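Local coordinates for cellulase (Uncultured bacterium, PDB 6XSO), which hydrolyses internal linkages of beta-glucan chains such as cellulose as a family 5 endoglucanase of broad specificity, with xylan probably among its substrates, at residues Val31-Gly36 with Pro65-Met70; Asn37-Asn42 with Val81-Tyr86; Gly77-Pro82 with Gln113-Ile118; Asn120-Thr125 with Ser172-Leu177; Val266-Tyr271 with Val304-Trp309. One frame throughout, in Å; residues are numbered along the deposited sequence. Where two conformers were deposited one is given.

Interaction 1 (Val31-Gly36 with Pro65-Met70); sequences VGWNLG and PELFKM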
# COMPACT_ATOMS: atom_id res chain seq x y z
N VAL A 31 2.96 -12.16 7.02
CA VAL A 31 1.74 -11.90 6.27
C VAL A 31 1.05 -10.68 6.87
O VAL A 31 0.95 -10.56 8.10
CB VAL A 31 0.76 -13.09 6.21
CG1 VAL A 31 1.25 -14.10 5.21
CG2 VAL A 31 0.52 -13.69 7.59
N GLY A 32 0.57 -9.80 5.99
CA GLY A 32 -0.03 -8.55 6.39
C GLY A 32 -1.50 -8.44 6.00
O GLY A 32 -2.05 -9.28 5.28
N TRP A 33 -2.13 -7.36 6.47
CA TRP A 33 -3.53 -7.08 6.23
C TRP A 33 -3.69 -5.58 6.08
O TRP A 33 -2.94 -4.80 6.68
CB TRP A 33 -4.36 -7.51 7.43
CG TRP A 33 -5.84 -7.32 7.28
CD1 TRP A 33 -6.67 -7.89 6.35
CD2 TRP A 33 -6.68 -6.51 8.11
NE1 TRP A 33 -7.97 -7.50 6.56
CE2 TRP A 33 -8.00 -6.64 7.64
CE3 TRP A 33 -6.44 -5.69 9.22
CZ2 TRP A 33 -9.07 -6.00 8.24
CZ3 TRP A 33 -7.51 -5.04 9.81
CH2 TRP A 33 -8.80 -5.20 9.32
N ASN A 34 -4.69 -5.18 5.27
CA ASN A 34 -5.04 -3.78 5.06
C ASN A 34 -6.26 -3.39 5.89
O ASN A 34 -7.33 -4.00 5.76
CB ASN A 34 -5.44 -3.51 3.60
CG ASN A 34 -4.28 -3.34 2.71
OD1 ASN A 34 -3.77 -2.24 2.52
ND2 ASN A 34 -3.85 -4.44 2.11
N LEU A 35 -6.12 -2.31 6.66
CA LEU A 35 -7.25 -1.65 7.32
C LEU A 35 -7.97 -0.76 6.31
O LEU A 35 -7.95 0.47 6.36
CB LEU A 35 -6.74 -0.85 8.51
CG LEU A 35 -7.84 -0.27 9.42
CD1 LEU A 35 -8.50 -1.31 10.30
CD2 LEU A 35 -7.27 0.87 10.27
N GLY A 36 -8.59 -1.42 5.32
CA GLY A 36 -9.14 -0.70 4.19
C GLY A 36 -10.49 -0.04 4.47
O GLY A 36 -11.24 -0.39 5.38
N PRO A 65 -7.87 -0.58 19.49
CA PRO A 65 -6.59 -1.30 19.49
C PRO A 65 -6.74 -2.81 19.56
O PRO A 65 -5.84 -3.53 19.10
CB PRO A 65 -5.85 -0.72 20.71
CG PRO A 65 -6.92 -0.13 21.57
CD PRO A 65 -7.96 0.39 20.60
N GLU A 66 -7.84 -3.30 20.11
CA GLU A 66 -8.01 -4.74 20.28
C GLU A 66 -8.02 -5.46 18.95
O GLU A 66 -7.57 -6.61 18.86
CB GLU A 66 -9.29 -4.99 21.07
CG GLU A 66 -9.21 -4.61 22.54
CD GLU A 66 -9.16 -3.11 22.84
OE1 GLU A 66 -9.72 -2.26 22.08
OE2 GLU A 66 -8.56 -2.79 23.89
N LEU A 67 -8.54 -4.83 17.90
CA LEU A 67 -8.51 -5.42 16.57
C LEU A 67 -7.11 -5.91 16.21
O LEU A 67 -6.95 -6.99 15.62
CB LEU A 67 -8.98 -4.40 15.53
CG LEU A 67 -8.85 -4.80 14.06
CD1 LEU A 67 -9.73 -5.98 13.71
CD2 LEU A 67 -9.20 -3.56 13.18
N PHE A 68 -6.08 -5.13 16.53
CA PHE A 68 -4.73 -5.50 16.12
C PHE A 68 -4.12 -6.55 17.03
O PHE A 68 -3.30 -7.35 16.57
CB PHE A 68 -3.89 -4.25 15.94
CG PHE A 68 -4.45 -3.31 14.90
CD1 PHE A 68 -4.60 -3.72 13.59
CD2 PHE A 68 -4.91 -2.06 15.26
CE1 PHE A 68 -5.14 -2.87 12.64
CE2 PHE A 68 -5.46 -1.21 14.31
CZ PHE A 68 -5.58 -1.62 13.01
N LYS A 69 -4.49 -6.57 18.31
CA LYS A 69 -4.15 -7.70 19.17
C LYS A 69 -4.66 -8.99 18.56
O LYS A 69 -3.93 -9.99 18.49
CB LYS A 69 -4.73 -7.48 20.56
CG LYS A 69 -4.47 -8.62 21.58
CD LYS A 69 -5.08 -8.28 22.95
CE LYS A 69 -4.83 -9.37 24.00
NZ LYS A 69 -5.53 -10.62 23.60
N MET A 70 -5.90 -8.97 18.07
CA MET A 70 -6.48 -10.16 17.44
C MET A 70 -5.71 -10.55 16.18
O MET A 70 -5.41 -11.73 15.97
CB MET A 70 -7.95 -9.89 17.12
CG MET A 70 -8.68 -11.11 16.58
SD MET A 70 -10.40 -10.75 16.14
CE MET A 70 -10.19 -9.84 14.62
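L35 reaches across from just beyond strand 31-34 to meet L67 of helix 66-73 tip to tip, its methyl CD1 lying 3.7 Å from L67 CD2. These two side chains approach each other obliquely, whereas L35 and F68 cross at about a right angle. F68 presents the far end of its ring, with CZ 4.0 Å from L35 CD1 and almost as near to the sister methyl CD2. L67 CD2 has a second neighbour: it sits at the edge of the indole of W33, near the ring plane, 4.1 Å from W33 CZ3, and again the two side chains cross almost perpendicularly. W33 CG stands anti to the backbone N (chi1 -178°), an extension that carries the six-membered ring toward the helix. F68 CE1 comes to the same indole edge, 4.3 Å from W33 CZ3. The pyrrole side is tethered separately, W33 NE1 donating to M350 O. In this eight-stranded barrel the helix thus covers the first strand from outside, while V106 of helix 97-111 also touches L35. Because carbon meets only carbon here, the fit of these two segments rests on shape and the exclusion of water, with no directional bond between them.

Interaction 2 (Asn37-Asn42 with Val81-Tyr86); sequences NTLDAN and VPVTWY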
# COMPACT_ATOMS: atom_id res chain seq x y z
N ASN A 37 -10.78 0.97 3.62
CA ASN A 37 -12.05 1.69 3.64
C ASN A 37 -12.28 2.41 4.97
O ASN A 37 -13.41 2.60 5.42
CB ASN A 37 -13.24 0.79 3.29
CG ASN A 37 -13.35 0.47 1.80
OD1 ASN A 37 -12.49 0.81 0.97
ND2 ASN A 37 -14.44 -0.20 1.46
N THR A 38 -11.19 2.85 5.60
CA THR A 38 -11.19 3.38 6.96
C THR A 38 -10.59 4.77 6.93
O THR A 38 -11.28 5.74 6.54
CB THR A 38 -10.51 2.36 7.89
OG1 THR A 38 -11.18 1.09 7.77
CG2 THR A 38 -10.65 2.80 9.34
N LEU A 39 -9.30 4.95 7.24
CA LEU A 39 -8.74 6.30 7.14
C LEU A 39 -8.57 6.74 5.70
O LEU A 39 -8.33 7.94 5.45
CB LEU A 39 -7.40 6.37 7.88
CG LEU A 39 -7.41 5.89 9.33
CD1 LEU A 39 -6.07 6.10 10.02
CD2 LEU A 39 -8.53 6.56 10.13
N ASP A 40 -8.69 5.81 4.75
CA ASP A 40 -8.71 6.12 3.32
C ASP A 40 -10.10 6.49 2.80
O ASP A 40 -10.21 6.99 1.67
CB ASP A 40 -8.17 4.92 2.51
CG ASP A 40 -8.73 3.54 2.98
OD1 ASP A 40 -8.86 3.30 4.20
OD2 ASP A 40 -9.02 2.69 2.10
N ALA A 41 -11.15 6.30 3.59
CA ALA A 41 -12.48 6.64 3.12
C ALA A 41 -12.59 8.13 2.84
O ALA A 41 -11.96 8.96 3.51
CB ALA A 41 -13.53 6.26 4.17
N ASN A 42 -13.40 8.48 1.85
CA ASN A 42 -13.56 9.87 1.46
C ASN A 42 -14.86 10.02 0.69
O ASN A 42 -15.35 9.06 0.07
CB ASN A 42 -12.36 10.36 0.63
CG ASN A 42 -12.30 9.73 -0.75
OD1 ASN A 42 -12.66 10.37 -1.74
ND2 ASN A 42 -11.85 8.48 -0.83
N VAL A 81 -2.07 0.70 6.67
CA VAL A 81 -3.09 1.65 7.13
C VAL A 81 -3.19 2.70 6.02
O VAL A 81 -2.50 3.73 6.06
CB VAL A 81 -2.72 2.26 8.49
CG1 VAL A 81 -3.74 3.32 8.91
CG2 VAL A 81 -2.65 1.16 9.56
N PRO A 82 -4.01 2.47 5.00
CA PRO A 82 -4.19 3.49 3.96
C PRO A 82 -4.82 4.75 4.53
O PRO A 82 -5.75 4.69 5.34
CB PRO A 82 -5.12 2.84 2.95
CG PRO A 82 -5.31 1.46 3.37
CD PRO A 82 -4.86 1.29 4.78
N VAL A 83 -4.34 5.90 4.08
CA VAL A 83 -4.85 7.18 4.55
C VAL A 83 -5.09 8.08 3.34
O VAL A 83 -4.20 8.22 2.49
CB VAL A 83 -3.89 7.89 5.52
CG1 VAL A 83 -4.50 9.17 6.04
CG2 VAL A 83 -3.52 7.02 6.68
N THR A 84 -6.26 8.72 3.30
CA THR A 84 -6.59 9.73 2.29
C THR A 84 -6.59 11.10 2.95
O THR A 84 -7.26 11.30 3.97
CB THR A 84 -7.95 9.42 1.64
OG1 THR A 84 -7.87 8.15 0.98
CG2 THR A 84 -8.34 10.54 0.64
N TRP A 85 -5.85 12.04 2.36
CA TRP A 85 -5.53 13.28 3.05
C TRP A 85 -6.27 14.52 2.56
O TRP A 85 -6.35 15.49 3.32
CB TRP A 85 -4.01 13.55 2.98
CG TRP A 85 -3.19 12.44 3.56
CD1 TRP A 85 -2.73 11.33 2.91
CD2 TRP A 85 -2.72 12.33 4.92
NE1 TRP A 85 -2.03 10.52 3.78
CE2 TRP A 85 -2.00 11.11 5.01
CE3 TRP A 85 -2.84 13.13 6.06
CZ2 TRP A 85 -1.39 10.70 6.18
CZ3 TRP A 85 -2.25 12.69 7.24
CH2 TRP A 85 -1.55 11.48 7.29
N TYR A 86 -6.83 14.51 1.35
CA TYR A 86 -7.23 15.76 0.72
C TYR A 86 -8.38 16.45 1.44
O TYR A 86 -8.50 17.69 1.37
CB TYR A 86 -7.56 15.56 -0.76
CG TYR A 86 -8.90 14.88 -1.08
CD1 TYR A 86 -10.04 15.63 -1.34
CD2 TYR A 86 -8.99 13.50 -1.15
CE1 TYR A 86 -11.25 15.01 -1.64
CE2 TYR A 86 -10.20 12.88 -1.44
CZ TYR A 86 -11.31 13.65 -1.70
OH TYR A 86 -12.52 13.05 -2.00
O HOH W 1 -7.10 3.03 7.14
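The carbonyl oxygen D40 O accepts twice: strongly from T84 OG1 at 2.7 Å, and weakly from N42 ND2 within its own loop. T84 holds the same turn again through its backbone, T84 N pointing almost straight (177°) at L39 O, 3.1 Å away. Further along, Y86 OH donates to N42 OD1 over 2.7 Å, the amide plane turned 70° from the phenol ring. The carboxylate of D40 lies alongside P82, with D40 CG 3.7 Å from P82 CB. It folds back on its own chain, taking N37 N on the syn side of OD2 and T38 N from above its plane at OD1. An alanine in place of D40 would probably leave the amides of N37 and T38 without these acceptors and open a gap beside P82. Apolar contact adds L39 CD1, 3.8 Å from V81 CG1. The type I turn T38-A41 is fastened to the loop after the second strand, at the C-terminal mouth of the barrel, where TIM-barrel enzymes carry their active sites.

Interaction 3 (Gly77-Pro82 with Gln113-Ile118); sequences GAIRVP and QDMYCI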
# COMPACT_ATOMS: atom_id res chain seq x y z
N GLY A 77 1.72 -10.16 10.82
CA GLY A 77 2.95 -9.51 11.23
C GLY A 77 3.06 -8.05 10.84
O GLY A 77 4.04 -7.39 11.19
N ALA A 78 2.05 -7.54 10.15
CA ALA A 78 2.13 -6.21 9.57
C ALA A 78 0.74 -5.75 9.17
O ALA A 78 -0.09 -6.57 8.77
CB ALA A 78 3.06 -6.22 8.33
N ILE A 79 0.51 -4.44 9.28
CA ILE A 79 -0.75 -3.82 8.91
C ILE A 79 -0.43 -2.64 7.99
O ILE A 79 0.39 -1.79 8.33
CB ILE A 79 -1.53 -3.33 10.14
CG1 ILE A 79 -1.73 -4.42 11.21
CG2 ILE A 79 -2.89 -2.74 9.71
CD1 ILE A 79 -2.64 -5.57 10.81
N ARG A 80 -1.08 -2.61 6.82
CA ARG A 80 -1.10 -1.41 5.99
C ARG A 80 -2.31 -0.58 6.40
O ARG A 80 -3.43 -1.10 6.46
CB ARG A 80 -1.16 -1.75 4.50
CG ARG A 80 -1.23 -0.52 3.55
CD ARG A 80 -0.84 -0.94 2.20
NE ARG A 80 -0.86 0.01 1.09
CZ ARG A 80 -1.83 0.11 0.18
NH1 ARG A 80 -2.99 -0.52 0.33
NH2 ARG A 80 -1.66 0.91 -0.86
N VAL A 81 -2.07 0.70 6.67
CA VAL A 81 -3.09 1.65 7.13
C VAL A 81 -3.19 2.70 6.02
O VAL A 81 -2.50 3.73 6.06
CB VAL A 81 -2.72 2.26 8.49
CG1 VAL A 81 -3.74 3.32 8.91
CG2 VAL A 81 -2.65 1.16 9.56
N PRO A 82 -4.01 2.47 5.00
CA PRO A 82 -4.19 3.49 3.96
C PRO A 82 -4.82 4.75 4.53
O PRO A 82 -5.75 4.69 5.34
CB PRO A 82 -5.12 2.84 2.95
CG PRO A 82 -5.31 1.46 3.37
CD PRO A 82 -4.86 1.29 4.78
N GLN A 113 1.49 -3.91 19.06
CA GLN A 113 1.52 -5.35 18.92
C GLN A 113 2.82 -5.84 18.32
O GLN A 113 2.93 -7.01 17.96
CB GLN A 113 0.34 -5.83 18.07
CG GLN A 113 -1.00 -5.40 18.64
CD GLN A 113 -1.25 -5.95 20.06
OE1 GLN A 113 -0.75 -7.02 20.44
NE2 GLN A 113 -2.05 -5.23 20.83
N ASP A 114 3.80 -4.96 18.20
CA ASP A 114 5.08 -5.27 17.57
C ASP A 114 4.89 -5.74 16.13
O ASP A 114 5.68 -6.53 15.60
CB ASP A 114 5.91 -6.26 18.38
CG ASP A 114 7.39 -6.10 18.12
OD1 ASP A 114 7.87 -4.94 18.10
OD2 ASP A 114 8.06 -7.13 17.91
N MET A 115 3.85 -5.25 15.48
CA MET A 115 3.69 -5.44 14.05
C MET A 115 4.25 -4.23 13.30
O MET A 115 4.31 -3.12 13.83
CB MET A 115 2.21 -5.61 13.67
CG MET A 115 1.61 -6.96 14.14
SD MET A 115 -0.06 -7.30 13.50
CE MET A 115 -0.95 -6.12 14.47
N TYR A 116 4.67 -4.46 12.06
CA TYR A 116 5.00 -3.36 11.16
C TYR A 116 3.74 -2.59 10.78
O TYR A 116 2.64 -3.14 10.73
CB TYR A 116 5.65 -3.89 9.88
CG TYR A 116 7.02 -4.45 10.08
CD1 TYR A 116 7.20 -5.75 10.53
CD2 TYR A 116 8.14 -3.68 9.85
CE1 TYR A 116 8.46 -6.27 10.74
CE2 TYR A 116 9.39 -4.18 10.04
CZ TYR A 116 9.55 -5.48 10.48
OH TYR A 116 10.81 -5.98 10.68
N CYS A 117 3.91 -1.31 10.47
CA CYS A 117 2.81 -0.45 10.04
C CYS A 117 3.26 0.37 8.83
O CYS A 117 4.28 1.05 8.89
CB CYS A 117 2.38 0.50 11.16
SG CYS A 117 0.87 1.42 10.75
N ILE A 118 2.51 0.28 7.74
CA ILE A 118 2.73 1.13 6.57
C ILE A 118 1.62 2.18 6.54
O ILE A 118 0.44 1.84 6.57
CB ILE A 118 2.68 0.29 5.27
CG1 ILE A 118 3.80 -0.75 5.21
CG2 ILE A 118 2.75 1.22 4.04
CD1 ILE A 118 3.57 -1.80 4.08
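M115 lays its thioether obliquely over I79, the terminal CE 3.8 Å from I79 CG1. The chain bends at its last torsion (chi3 -72°), which turns CE toward I79, while CB and CG pass along the peptide carbonyl of G77. M115 SD lies 4.0 Å from A78 N, a buried amide with no hydrogen-bond partner in the model. An alanine at M115 would probably open a gap beside I79 and F68 of helix 66-73. Beyond M115 the parallel strands pair in register: Y116 N donates to G77 O, I79 N to Y116 O, I118 N to I79 O, and V81 N to I118 O, the last over 2.8 Å. A78 and Y116 touch CB to CB at 3.8 Å on the barrel's inner face, which R80 shares, its guanidinium held by E171 and E308. On the opposite face, I79 and C117 look toward helix 97-111, which links the strands. The chemistry divides: backbone bonds fix the register, apolar and sulfur-bearing groups face the helices, and R80 lies inside among acids.

Interaction 4 (Asn120-Thr125 with Ser172-Leu177); sequences NVHHDT and SYNEML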
# COMPACT_ATOMS: atom_id res chain seq x y z
N ASN A 120 0.31 5.54 4.06
CA ASN A 120 0.51 5.99 2.68
C ASN A 120 -0.31 7.26 2.40
O ASN A 120 -0.86 7.90 3.30
CB ASN A 120 0.18 4.88 1.66
CG ASN A 120 -1.32 4.67 1.47
OD1 ASN A 120 -2.14 5.20 2.22
ND2 ASN A 120 -1.69 3.90 0.45
N VAL A 121 -0.36 7.60 1.12
CA VAL A 121 -1.22 8.63 0.54
C VAL A 121 -2.10 7.88 -0.46
O VAL A 121 -1.58 7.36 -1.47
CB VAL A 121 -0.38 9.73 -0.12
CG1 VAL A 121 -1.23 10.66 -0.98
CG2 VAL A 121 0.38 10.55 0.94
N HIS A 122 -3.41 7.76 -0.17
CA HIS A 122 -4.23 6.72 -0.79
C HIS A 122 -5.14 7.32 -1.84
O HIS A 122 -4.77 7.40 -3.02
CB HIS A 122 -4.92 5.90 0.31
CG HIS A 122 -5.40 4.57 -0.17
ND1 HIS A 122 -4.56 3.48 -0.26
CD2 HIS A 122 -6.60 4.15 -0.63
CE1 HIS A 122 -5.23 2.44 -0.72
NE2 HIS A 122 -6.48 2.81 -0.92
N HIS A 123 -6.39 7.71 -1.51
CA HIS A 123 -7.32 8.18 -2.54
C HIS A 123 -7.11 9.63 -2.91
O HIS A 123 -7.96 10.24 -3.57
CB HIS A 123 -8.77 7.90 -2.16
CG HIS A 123 -9.11 6.45 -2.18
ND1 HIS A 123 -8.76 5.62 -3.23
CD2 HIS A 123 -9.75 5.67 -1.29
CE1 HIS A 123 -9.19 4.40 -2.98
NE2 HIS A 123 -9.81 4.40 -1.81
N ASP A 124 -5.97 10.18 -2.51
CA ASP A 124 -5.41 11.33 -3.22
C ASP A 124 -4.99 10.97 -4.63
O ASP A 124 -4.85 11.89 -5.46
CB ASP A 124 -4.24 11.81 -2.37
CG ASP A 124 -4.67 12.14 -0.94
OD1 ASP A 124 -5.25 13.23 -0.74
OD2 ASP A 124 -4.46 11.27 -0.04
N THR A 125 -4.80 9.68 -4.91
CA THR A 125 -4.64 9.12 -6.24
C THR A 125 -5.91 8.36 -6.62
O THR A 125 -6.76 8.04 -5.78
CB THR A 125 -3.48 8.12 -6.30
OG1 THR A 125 -3.81 6.94 -5.53
CG2 THR A 125 -2.17 8.70 -5.81
N SER A 172 4.72 6.06 -0.79
CA SER A 172 4.67 7.34 -1.50
C SER A 172 3.27 7.74 -1.95
O SER A 172 2.90 8.92 -1.83
CB SER A 172 5.61 7.25 -2.70
OG SER A 172 5.26 6.16 -3.57
N TYR A 173 2.53 6.84 -2.57
CA TYR A 173 1.23 7.11 -3.22
C TYR A 173 0.67 5.73 -3.56
O TYR A 173 1.43 4.76 -3.72
CB TYR A 173 1.33 8.04 -4.49
CG TYR A 173 2.46 7.60 -5.38
CD1 TYR A 173 2.35 6.44 -6.13
CD2 TYR A 173 3.67 8.30 -5.42
CE1 TYR A 173 3.40 5.97 -6.86
CE2 TYR A 173 4.73 7.82 -6.14
CZ TYR A 173 4.59 6.65 -6.84
OH TYR A 173 5.67 6.17 -7.54
N ASN A 174 -0.65 5.64 -3.70
CA ASN A 174 -1.32 4.35 -3.84
C ASN A 174 -1.40 3.84 -5.28
O ASN A 174 -0.58 3.01 -5.69
CB ASN A 174 -2.71 4.43 -3.18
CG ASN A 174 -3.48 3.16 -3.34
OD1 ASN A 174 -2.93 2.07 -3.12
ND2 ASN A 174 -4.77 3.27 -3.71
N GLU A 175 -2.40 4.30 -6.05
CA GLU A 175 -2.67 3.81 -7.40
C GLU A 175 -2.78 5.04 -8.30
O GLU A 175 -3.88 5.51 -8.61
CB GLU A 175 -3.93 2.91 -7.44
CG GLU A 175 -3.70 1.55 -6.81
CD GLU A 175 -4.90 0.65 -6.80
OE1 GLU A 175 -6.02 1.08 -7.10
OE2 GLU A 175 -4.72 -0.56 -6.50
N MET A 176 -1.64 5.58 -8.69
CA MET A 176 -1.61 6.81 -9.47
C MET A 176 -1.81 6.47 -10.94
O MET A 176 -1.10 5.64 -11.51
CB MET A 176 -0.26 7.52 -9.29
CG MET A 176 -0.33 8.97 -9.68
SD MET A 176 1.24 9.82 -9.84
CE MET A 176 2.07 9.42 -8.31
N LEU A 177 -2.77 7.15 -11.57
CA LEU A 177 -3.16 6.91 -12.95
C LEU A 177 -2.93 8.16 -13.78
O LEU A 177 -2.80 9.27 -13.25
CB LEU A 177 -4.65 6.53 -13.04
CG LEU A 177 -5.16 5.47 -12.07
CD1 LEU A 177 -6.64 5.18 -12.30
CD2 LEU A 177 -4.34 4.19 -12.17
O HOH W 2 -6.51 5.28 -4.86
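N174 stacks its side-chain amide on one face of the H122 imidazole, the two planes only 17° apart and N174 ND2 3.1 Å from H122 CE1. This is face-to-face contact between flat groups: ND2 stands above the ring, offset toward its rim, and its angles to the ring nitrogens are poor for hydrogen bonding. Next to it, E175 N donates to T125 OG1 at 3.0 Å, and that hydroxyl in turn donates to H122 O over 2.7 Å. H122 O also takes T125 N, closing a type I turn from H122 to T125, so one carbonyl grips the threonine twice. T125 CG2 meanwhile rests 3.8 Å from Y173 CB.

The consecutive N174 and E175 follow the fourth barrel strand, the place where family 5 glycoside hydrolases carry an Asn-Glu pair whose glutamate is the acid/base, and E175 is consistent with that role.

A second shell sets these groups. N120 ND2 points at H122 ND1 nearly in both planes, 3.0 Å away at 174°, which fixes the rotation of the imidazole, and it also reaches E171. A water joins H123 ND1, T125 O and N174 ND2, 2.9 Å from the last. At the other end of the amide, N174 OD1 accepts from R80. Farther out, E175 OE2 is held by H269 ND1, and Y173 OH by N232 O.

Interaction 5 (Val266-Tyr271 with Val304-Trp309); sequences VQVHAY and VIIGEW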
# COMPACT_ATOMS: atom_id res chain seq x y z
N VAL A 266 9.75 -1.51 -3.45
CA VAL A 266 8.78 -1.22 -4.50
C VAL A 266 7.50 -1.98 -4.21
O VAL A 266 7.54 -3.15 -3.79
CB VAL A 266 9.34 -1.59 -5.90
CG1 VAL A 266 8.24 -1.55 -6.99
CG2 VAL A 266 10.49 -0.65 -6.25
N GLN A 267 6.36 -1.32 -4.43
CA GLN A 267 5.07 -1.94 -4.17
C GLN A 267 4.20 -2.01 -5.41
O GLN A 267 4.12 -1.05 -6.19
CB GLN A 267 4.32 -1.20 -3.03
CG GLN A 267 2.84 -1.61 -2.90
CD GLN A 267 2.09 -0.99 -1.74
OE1 GLN A 267 0.87 -1.13 -1.65
NE2 GLN A 267 2.80 -0.34 -0.83
N VAL A 268 3.53 -3.16 -5.55
CA VAL A 268 2.50 -3.40 -6.54
C VAL A 268 1.31 -4.02 -5.81
O VAL A 268 1.40 -4.44 -4.66
CB VAL A 268 2.98 -4.36 -7.64
CG1 VAL A 268 4.26 -3.82 -8.29
CG2 VAL A 268 3.23 -5.76 -7.07
N HIS A 269 0.17 -4.05 -6.51
CA HIS A 269 -1.03 -4.73 -6.04
C HIS A 269 -1.36 -5.86 -7.00
O HIS A 269 -0.93 -5.86 -8.15
CB HIS A 269 -2.20 -3.75 -5.95
CG HIS A 269 -1.95 -2.62 -4.99
ND1 HIS A 269 -2.71 -1.47 -4.97
CD2 HIS A 269 -1.02 -2.48 -4.03
CE1 HIS A 269 -2.25 -0.66 -4.03
NE2 HIS A 269 -1.21 -1.24 -3.46
N ALA A 270 -2.10 -6.86 -6.50
CA ALA A 270 -2.44 -8.01 -7.35
C ALA A 270 -3.79 -8.57 -6.96
O ALA A 270 -3.99 -9.01 -5.82
CB ALA A 270 -1.38 -9.11 -7.21
N TYR A 271 -4.70 -8.63 -7.94
CA TYR A 271 -6.01 -9.25 -7.77
C TYR A 271 -6.23 -10.22 -8.92
O TYR A 271 -7.02 -9.96 -9.83
CB TYR A 271 -7.09 -8.17 -7.73
CG TYR A 271 -7.02 -7.28 -6.51
CD1 TYR A 271 -7.77 -7.55 -5.39
CD2 TYR A 271 -6.24 -6.13 -6.50
CE1 TYR A 271 -7.75 -6.70 -4.28
CE2 TYR A 271 -6.20 -5.29 -5.41
CZ TYR A 271 -6.97 -5.57 -4.30
OH TYR A 271 -6.99 -4.73 -3.21
N VAL A 304 10.27 -6.24 -2.79
CA VAL A 304 8.93 -5.93 -3.27
C VAL A 304 7.89 -6.27 -2.22
O VAL A 304 7.97 -7.31 -1.53
CB VAL A 304 8.64 -6.66 -4.59
CG1 VAL A 304 7.19 -6.46 -5.05
CG2 VAL A 304 9.61 -6.19 -5.66
N ILE A 305 6.90 -5.40 -2.12
CA ILE A 305 5.71 -5.60 -1.30
C ILE A 305 4.51 -5.67 -2.22
O ILE A 305 4.29 -4.76 -3.03
CB ILE A 305 5.53 -4.46 -0.27
CG1 ILE A 305 6.71 -4.40 0.69
CG2 ILE A 305 4.15 -4.58 0.42
CD1 ILE A 305 6.79 -3.08 1.49
N ILE A 306 3.73 -6.74 -2.10
CA ILE A 306 2.41 -6.82 -2.74
C ILE A 306 1.45 -6.27 -1.69
O ILE A 306 1.00 -6.97 -0.76
CB ILE A 306 2.08 -8.24 -3.22
CG1 ILE A 306 3.12 -8.69 -4.25
CG2 ILE A 306 0.66 -8.30 -3.78
CD1 ILE A 306 2.94 -10.17 -4.66
N GLY A 307 1.20 -4.96 -1.77
CA GLY A 307 0.56 -4.24 -0.68
C GLY A 307 -0.93 -4.37 -0.63
O GLY A 307 -1.54 -3.93 0.34
N GLU A 308 -1.53 -4.92 -1.69
CA GLU A 308 -2.92 -5.34 -1.65
C GLU A 308 -3.03 -6.59 -2.51
O GLU A 308 -2.47 -6.63 -3.61
CB GLU A 308 -3.89 -4.33 -2.28
CG GLU A 308 -3.89 -2.96 -1.63
CD GLU A 308 -4.83 -1.98 -2.30
OE1 GLU A 308 -5.69 -2.41 -3.12
OE2 GLU A 308 -4.73 -0.78 -1.95
N TRP A 309 -3.75 -7.59 -2.01
CA TRP A 309 -4.14 -8.71 -2.85
C TRP A 309 -5.44 -9.33 -2.35
O TRP A 309 -5.84 -9.16 -1.20
CB TRP A 309 -3.06 -9.78 -2.94
CG TRP A 309 -2.84 -10.54 -1.63
CD1 TRP A 309 -2.26 -10.05 -0.49
CD2 TRP A 309 -3.18 -11.91 -1.35
NE1 TRP A 309 -2.23 -11.02 0.49
CE2 TRP A 309 -2.78 -12.16 -0.01
CE3 TRP A 309 -3.79 -12.93 -2.08
CZ2 TRP A 309 -2.95 -13.40 0.59
CZ3 TRP A 309 -3.95 -14.17 -1.48
CH2 TRP A 309 -3.54 -14.39 -0.16
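Strands 264-270 and 304-309, joined by helix 279-298 in a right-handed beta-alpha-beta crossover, form the sixth and seventh staves of the TIM barrel, and E308 stands where family 5 enzymes carry the catalytic nucleophile, a role its surroundings fit. H269 offers a ring face to E308, whose CG lies 3.6 Å above the ring centroid, 6° off the normal; the carboxylate continues nearly parallel to the ring, with E308 OE2 3.2 Å from H269 CE1. Y271 OH donates to E308 OE1 over 2.7 Å, meeting it on the anti side with the phenol ring 82° from the carboxylate plane. H269 is steadied in its own plane by NE2 donating to Q267 OE1 at 2.8 Å, while ND1 bonds to E175. Q267 OE1 also lies 3.3 Å from G307 CA, where a beta carbon would clash. The amides of I305, V268, G307 and A270 donate the backbone bonds between strands. On the outer face, F335 of helix 325-341 covers A270, I306 and W309, while E308 reaches R80 of strand 78-81 inside.

Interactions 1, 3 and 5 belong to the wall of one closed, eight-stranded parallel barrel, and interactions 2 and 4 to the loops at its C-terminal mouth. Along the chain, the segments of interactions 1 and 2 alternate, interactions 2 and 3 share V81 and P82, and interactions 4 and 5 follow in series. Interactions 1 and 3 are close, centres about 7 Å apart, because strands 31-34 and 78-81 are neighbours. Across the mouth, the centres of interactions 4 and 5 stand about 13 Å apart, yet E175 OE2 meets H269 ND1. R80 of interaction 3 reaches N174, E308 and N34, so wall and loops converge on what is probably the catalytic centre.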